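Local coordinates for protein PA-I Galactophilic Lectin (Enterobacter cloacae, PDB 6YGQ) that probably binds galactose-type sugars in a calcium-dependent way, as a PA-IL-like lectin domain that carries a calcium ion, at residues Ala90-Glu95 with Ser107-Gly112; Leu114-Ala119 with Val134-Glu139. All blocks are in the same frame, centred on the assembly; numbering follows the deposited sequence.

Overall arrangement
The two contacts follow one another along the chain, neither nested nor crossing. Contact 1 comes first: after the strand 88-92, the chain turns back into 95-98, runs through 102-107 and returns with the loop 107-112 against the turn it has left, closing a loop of eleven residues. Strand 112-118 then starts, and contact 2 packs it on strand 129-139 of the other sheet, closing a loop of fourteen residues that contains the calcium ligands D120, Q124, D127 and N128. Strands 88-92 and 112-118 are neighbours in one sheet, probably joined by a hydrogen bond from R91 N to T115 O (2.8 Å), and contact 2 joins that sheet to the other, the contact centres about 11 Å apart.

Contact 1: Ala90-Glu95 with Ser107-Gly112; sequences ARLGNE and SVPAEG
L92 reaches from the end of strand 88-92 into the bend formed by V108, P109, A110 and G112, and it supplies nearly all of the touching on its side. Its CG stands anti to the backbone N (chi1 -177°), which carries the two methyls out toward the loop, each to a different part of it. CD2 takes the tighter place: it lies 3.3 Å from A110 O and 3.6 Å from V108 CG1, the leucine and valine side chains crossing at about a right angle. CD1 rests on the backbone of G112, 3.5 Å from its C atom, where the lack of a side chain lets the methyl settle on the main chain itself. The segments meet by van der Waals contact alone, and A110 O, buried here, has no hydrogen-bonding partner in the model.

Packing slackens toward the surface. P109 CD stays 4.2 Å from L92 CD2, and the methyl of A110, although its CB bond points toward the leucine's segment, stays farther off still. G93 and E111 are exposed there, and the CB bond of E111 points away from the hairpin. Y97 of strand 95-98 touches both L92 and P109, which extends the apolar patch, while G112 pairs through its backbone with L44 of strand 38-44.

The leucine is also the first residue of a type I' turn, L92 to E95, with G93 and N94 at the two central positions, both at positive phi. It is closed by a pair of backbone bonds, L92 N to E95 O at 3.0 Å and E95 N to L92 O at 3.2 Å. A two-residue type I' beta hairpin, whose leading leucine plugs a neighbouring interstrand loop, is thus the motif at this edge of the beta-sandwich.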
loop_
_atom_site.group_PDB
_atom_site.type_symbol
_atom_site.label_atom_id
_atom_site.label_comp_id
_atom_site.label_asym_id
_atom_site.label_seq_id
_atom_site.Cartn_x
_atom_site.Cartn_y
_atom_site.Cartn_z
ATOM N N ALA A 90 11.900 2.470 -7.233
ATOM C CA ALA A 90 12.825 3.561 -6.983
ATOM C C ALA A 90 14.010 3.420 -7.925
ATOM O O ALA A 90 14.448 2.304 -8.225
ATOM C CB ALA A 90 13.299 3.558 -5.529
ATOM N N ARG A 91 14.509 4.550 -8.410
ATOM C CA ARG A 91 15.724 4.593 -9.209
ATOM C C ARG A 91 16.749 5.433 -8.463
ATOM O O ARG A 91 16.450 6.553 -8.035
ATOM C CB ARG A 91 15.470 5.166 -10.603
ATOM C CG ARG A 91 16.711 5.178 -11.490
ATOM C CD ARG A 91 16.406 4.684 -12.899
ATOM N NE ARG A 91 15.331 5.446 -13.531
ATOM C CZ ARG A 91 14.250 4.912 -14.099
ATOM N NH1 ARG A 91 14.074 3.596 -14.126
ATOM N NH2 ARG A 91 13.337 5.703 -14.644
ATOM N N LEU A 92 17.947 4.883 -8.301
ATOM C CA LEU A 92 19.010 5.523 -7.535
ATOM C C LEU A 92 20.324 5.041 -8.128
ATOM O O LEU A 92 20.569 3.833 -8.165
ATOM C CB LEU A 92 18.900 5.162 -6.053
ATOM C CG LEU A 92 19.892 5.789 -5.075
ATOM C CD1 LEU A 92 19.569 7.249 -4.819
ATOM C CD2 LEU A 92 19.890 4.995 -3.771
ATOM N N GLY A 93 21.138 5.967 -8.624
ATOM C CA GLY A 93 22.417 5.578 -9.202
ATOM C C GLY A 93 22.305 4.584 -10.337
ATOM O O GLY A 93 23.086 3.626 -10.404
ATOM N N ASN A 94 21.337 4.787 -11.229
ATOM C CA ASN A 94 21.139 3.966 -12.423
ATOM C C ASN A 94 20.779 2.520 -12.100
ATOM O O ASN A 94 20.972 1.630 -12.933
ATOM C CB ASN A 94 22.377 4.004 -13.323
ATOM C CG ASN A 94 22.412 5.232 -14.201
ATOM O OD1 ASN A 94 23.231 6.129 -14.002
ATOM N ND2 ASN A 94 21.511 5.286 -15.175
ATOM N N GLU A 95 20.246 2.263 -10.910
ATOM C CA GLU A 95 19.750 0.945 -10.542
ATOM C C GLU A 95 18.323 1.083 -10.035
ATOM O O GLU A 95 17.959 2.093 -9.426
ATOM C CB GLU A 95 20.631 0.286 -9.477
ATOM C CG GLU A 95 22.044 -0.021 -9.953
ATOM C CD GLU A 95 22.082 -1.062 -11.055
ATOM O OE1 GLU A 95 22.958 -0.960 -11.941
ATOM O OE2 GLU A 95 21.245 -1.989 -11.034
ATOM N N SER A 107 17.678 0.797 4.303
ATOM C CA SER A 107 19.027 1.328 4.407
ATOM C C SER A 107 19.532 1.603 3.003
ATOM O O SER A 107 19.827 0.671 2.238
ATOM C CB SER A 107 19.954 0.389 5.160
ATOM O OG SER A 107 21.194 1.022 5.430
ATOM N N VAL A 108 19.652 2.880 2.656
ATOM C CA VAL A 108 19.974 3.301 1.294
ATOM C C VAL A 108 21.318 2.711 0.894
ATOM O O VAL A 108 22.313 2.876 1.627
ATOM C CB VAL A 108 19.990 4.838 1.197
ATOM C CG1 VAL A 108 20.369 5.275 -0.211
ATOM C CG2 VAL A 108 18.635 5.409 1.595
ATOM N N PRO A 109 21.413 2.019 -0.246
ATOM C CA PRO A 109 22.666 1.330 -0.574
ATOM C C PRO A 109 23.690 2.186 -1.303
ATOM O O PRO A 109 24.865 1.810 -1.361
ATOM C CB PRO A 109 22.195 0.164 -1.456
ATOM C CG PRO A 109 20.976 0.699 -2.144
ATOM C CD PRO A 109 20.328 1.680 -1.188
ATOM N N ALA A 110 23.283 3.326 -1.859
ATOM C CA ALA A 110 24.215 4.132 -2.632
ATOM C C ALA A 110 23.844 5.604 -2.544
ATOM O O ALA A 110 22.703 5.965 -2.245
ATOM C CB ALA A 110 24.254 3.687 -4.102
ATOM N N GLU A 111 24.835 6.450 -2.815
ATOM C CA GLU A 111 24.640 7.893 -2.811
ATOM C C GLU A 111 24.043 8.346 -4.135
ATOM O O GLU A 111 24.468 7.910 -5.209
ATOM C CB GLU A 111 25.972 8.600 -2.565
ATOM C CG GLU A 111 25.887 10.115 -2.484
ATOM C CD GLU A 111 27.233 10.750 -2.185
ATOM O OE1 GLU A 111 28.148 10.623 -3.025
ATOM O OE2 GLU A 111 27.379 11.372 -1.111
ATOM N N GLY A 112 23.054 9.220 -4.055
ATOM C CA GLY A 112 22.417 9.735 -5.248
ATOM C C GLY A 112 21.099 10.395 -4.912
ATOM O O GLY A 112 20.666 10.432 -3.761
#

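Contact 2: Leu114-Ala119 with Val134-Glu139; sequences LTLFFA and VEVYRE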
loop_
_atom_site.group_PDB
_atom_site.type_symbol
_atom_site.label_atom_id
_atom_site.label_comp_id
_atom_site.label_asym_id
_atom_site.label_seq_id
_atom_site.Cartn_x
_atom_site.Cartn_y
_atom_site.Cartn_z
ATOM N N LEU A 114 17.044 10.511 -5.301
ATOM C CA LEU A 114 15.993 9.512 -5.391
ATOM C C LEU A 114 14.991 9.871 -6.478
ATOM O O LEU A 114 14.430 10.972 -6.485
ATOM C CB LEU A 114 15.275 9.383 -4.047
ATOM C CG LEU A 114 14.035 8.487 -3.998
ATOM C CD1 LEU A 114 14.419 7.047 -4.282
ATOM C CD2 LEU A 114 13.333 8.602 -2.649
ATOM N N THR A 115 14.764 8.931 -7.387
ATOM C CA THR A 115 13.680 8.996 -8.355
ATOM C C THR A 115 12.686 7.884 -8.053
ATOM O O THR A 115 13.071 6.787 -7.631
ATOM C CB THR A 115 14.212 8.869 -9.782
ATOM O OG1 THR A 115 14.845 10.100 -10.153
ATOM C CG2 THR A 115 13.092 8.568 -10.766
ATOM N N LEU A 116 11.407 8.182 -8.238
ATOM C CA LEU A 116 10.330 7.212 -8.098
ATOM C C LEU A 116 9.612 7.132 -9.436
ATOM O O LEU A 116 9.292 8.167 -10.031
ATOM C CB LEU A 116 9.377 7.615 -6.973
ATOM C CG LEU A 116 10.038 7.700 -5.594
ATOM C CD1 LEU A 116 9.189 8.503 -4.618
ATOM C CD2 LEU A 116 10.307 6.304 -5.050
ATOM N N PHE A 117 9.385 5.916 -9.925
ATOM C CA PHE A 117 8.828 5.754 -11.257
ATOM C C PHE A 117 7.854 4.587 -11.293
ATOM O O PHE A 117 7.906 3.674 -10.464
ATOM C CB PHE A 117 9.947 5.585 -12.317
ATOM C CG PHE A 117 10.631 4.241 -12.301
ATOM C CD1 PHE A 117 11.678 3.988 -11.430
ATOM C CD2 PHE A 117 10.243 3.243 -13.180
ATOM C CE1 PHE A 117 12.314 2.755 -11.424
ATOM C CE2 PHE A 117 10.870 2.008 -13.177
ATOM C CZ PHE A 117 11.908 1.764 -12.299
ATOM N N PHE A 118 6.929 4.674 -12.248
ATOM C CA PHE A 118 5.993 3.607 -12.572
ATOM C C PHE A 118 6.659 2.664 -13.564
ATOM O O PHE A 118 7.210 3.107 -14.577
ATOM C CB PHE A 118 4.711 4.202 -13.158
ATOM C CG PHE A 118 3.672 3.183 -13.529
ATOM C CD1 PHE A 118 3.587 2.702 -14.826
ATOM C CD2 PHE A 118 2.766 2.722 -12.587
ATOM C CE1 PHE A 118 2.626 1.769 -15.174
ATOM C CE2 PHE A 118 1.805 1.787 -12.929
ATOM C CZ PHE A 118 1.735 1.312 -14.226
ATOM N N ALA A 119 6.616 1.368 -13.271
ATOM C CA ALA A 119 7.301 0.366 -14.076
ATOM C C ALA A 119 6.419 -0.059 -15.245
ATOM O O ALA A 119 5.297 -0.536 -15.045
ATOM C CB ALA A 119 7.671 -0.845 -13.220
ATOM N N VAL A 134 2.993 9.298 -3.175
ATOM C CA VAL A 134 4.124 8.694 -2.481
ATOM C C VAL A 134 4.655 9.660 -1.432
ATOM O O VAL A 134 4.807 10.858 -1.696
ATOM C CB VAL A 134 5.249 8.303 -3.463
ATOM C CG1 VAL A 134 6.335 7.524 -2.736
ATOM C CG2 VAL A 134 4.696 7.501 -4.634
ATOM N N GLU A 135 4.942 9.131 -0.244
ATOM C CA GLU A 135 5.579 9.871 0.836
ATOM C C GLU A 135 6.924 9.231 1.160
ATOM O O GLU A 135 7.079 8.009 1.074
ATOM C CB GLU A 135 4.698 9.893 2.095
ATOM C CG GLU A 135 3.290 10.433 1.879
ATOM C CD GLU A 135 2.304 9.956 2.940
ATOM O OE1 GLU A 135 2.749 9.459 3.999
ATOM O OE2 GLU A 135 1.082 10.082 2.714
ATOM N N VAL A 136 7.898 10.061 1.534
ATOM C CA VAL A 136 9.233 9.599 1.903
ATOM C C VAL A 136 9.595 10.195 3.257
ATOM O O VAL A 136 9.489 11.413 3.451
ATOM C CB VAL A 136 10.292 9.982 0.852
ATOM C CG1 VAL A 136 11.649 9.391 1.221
ATOM C CG2 VAL A 136 9.863 9.522 -0.530
ATOM N N TYR A 137 10.040 9.343 4.179
ATOM C CA TYR A 137 10.376 9.740 5.538
ATOM C C TYR A 137 11.820 9.377 5.852
ATOM O O TYR A 137 12.324 8.345 5.401
ATOM C CB TYR A 137 9.450 9.055 6.557
ATOM C CG TYR A 137 7.997 9.418 6.397
ATOM C CD1 TYR A 137 7.172 8.707 5.535
ATOM C CD2 TYR A 137 7.448 10.477 7.104
ATOM C CE1 TYR A 137 5.842 9.044 5.384
ATOM C CE2 TYR A 137 6.123 10.819 6.960
ATOM C CZ TYR A 137 5.324 10.099 6.101
ATOM O OH TYR A 137 4.001 10.446 5.961
ATOM N N ARG A 138 12.478 10.232 6.631
ATOM C CA ARG A 138 13.810 9.952 7.149
ATOM C C ARG A 138 13.678 9.249 8.496
ATOM O O ARG A 138 12.929 9.705 9.368
ATOM C CB ARG A 138 14.612 11.246 7.296
ATOM C CG ARG A 138 16.076 11.047 7.666
ATOM C CD ARG A 138 16.979 11.037 6.436
ATOM N NE ARG A 138 16.912 12.286 5.680
ATOM C CZ ARG A 138 17.636 12.550 4.595
ATOM N NH1 ARG A 138 18.493 11.652 4.128
ATOM N NH2 ARG A 138 17.502 13.715 3.976
ATOM N N GLU A 139 14.394 8.140 8.661
ATOM C CA GLU A 139 14.330 7.349 9.879
ATOM C C GLU A 139 15.644 7.438 10.646
ATOM O O GLU A 139 16.709 7.699 10.079
ATOM C CB GLU A 139 14.018 5.878 9.577
ATOM C CG GLU A 139 12.773 5.651 8.742
ATOM C CD GLU A 139 11.489 5.768 9.542
ATOM O OE1 GLU A 139 11.521 6.322 10.661
ATOM O OE2 GLU A 139 10.442 5.305 9.045
#
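While L116 meets V134 between the sheets, the rings of Y137 and F117 lie on the faces turned away from that interface, and F118 lies on the inner side against A58 of strand 49-59. The Y137 ring carries E135 OE1 at its edge, in plane; the phenol OH donates to that oxygen over a short 2.5 Å, arriving 43° out of the carboxylate plane. The same ring meets that of Y104 of the second subunit, and E139 forms a salt bridge with R105 of that subunit. The F117 ring, on the outer face of the other sheet, makes a cation-pi contact with R91.

The contact between the two segments is aliphatic. With its CG anti to the carbonyl carbon (chi1 -61°), L116 brings CD1 to 3.6 Å from V134 CG1, the two side chains crossing obliquely. That same methyl reaches V136 CG2 more loosely, at 4.3 Å. L114 approaches V136 tip to tip, CD2 to CG2 at 4.2 Å. The aromatic W26 and V30 also pack on L116, I25 packs on V136, and I52 and L88 pack on V134.

The strands run nearly antiparallel, at 154°, with axes 10.3 Å apart, too far for backbone pairing. Such face-to-face packing of leucine and valine between two sheets is characteristic of a beta-sandwich, consistent with the galactose-binding-like fold of the PA-IL family.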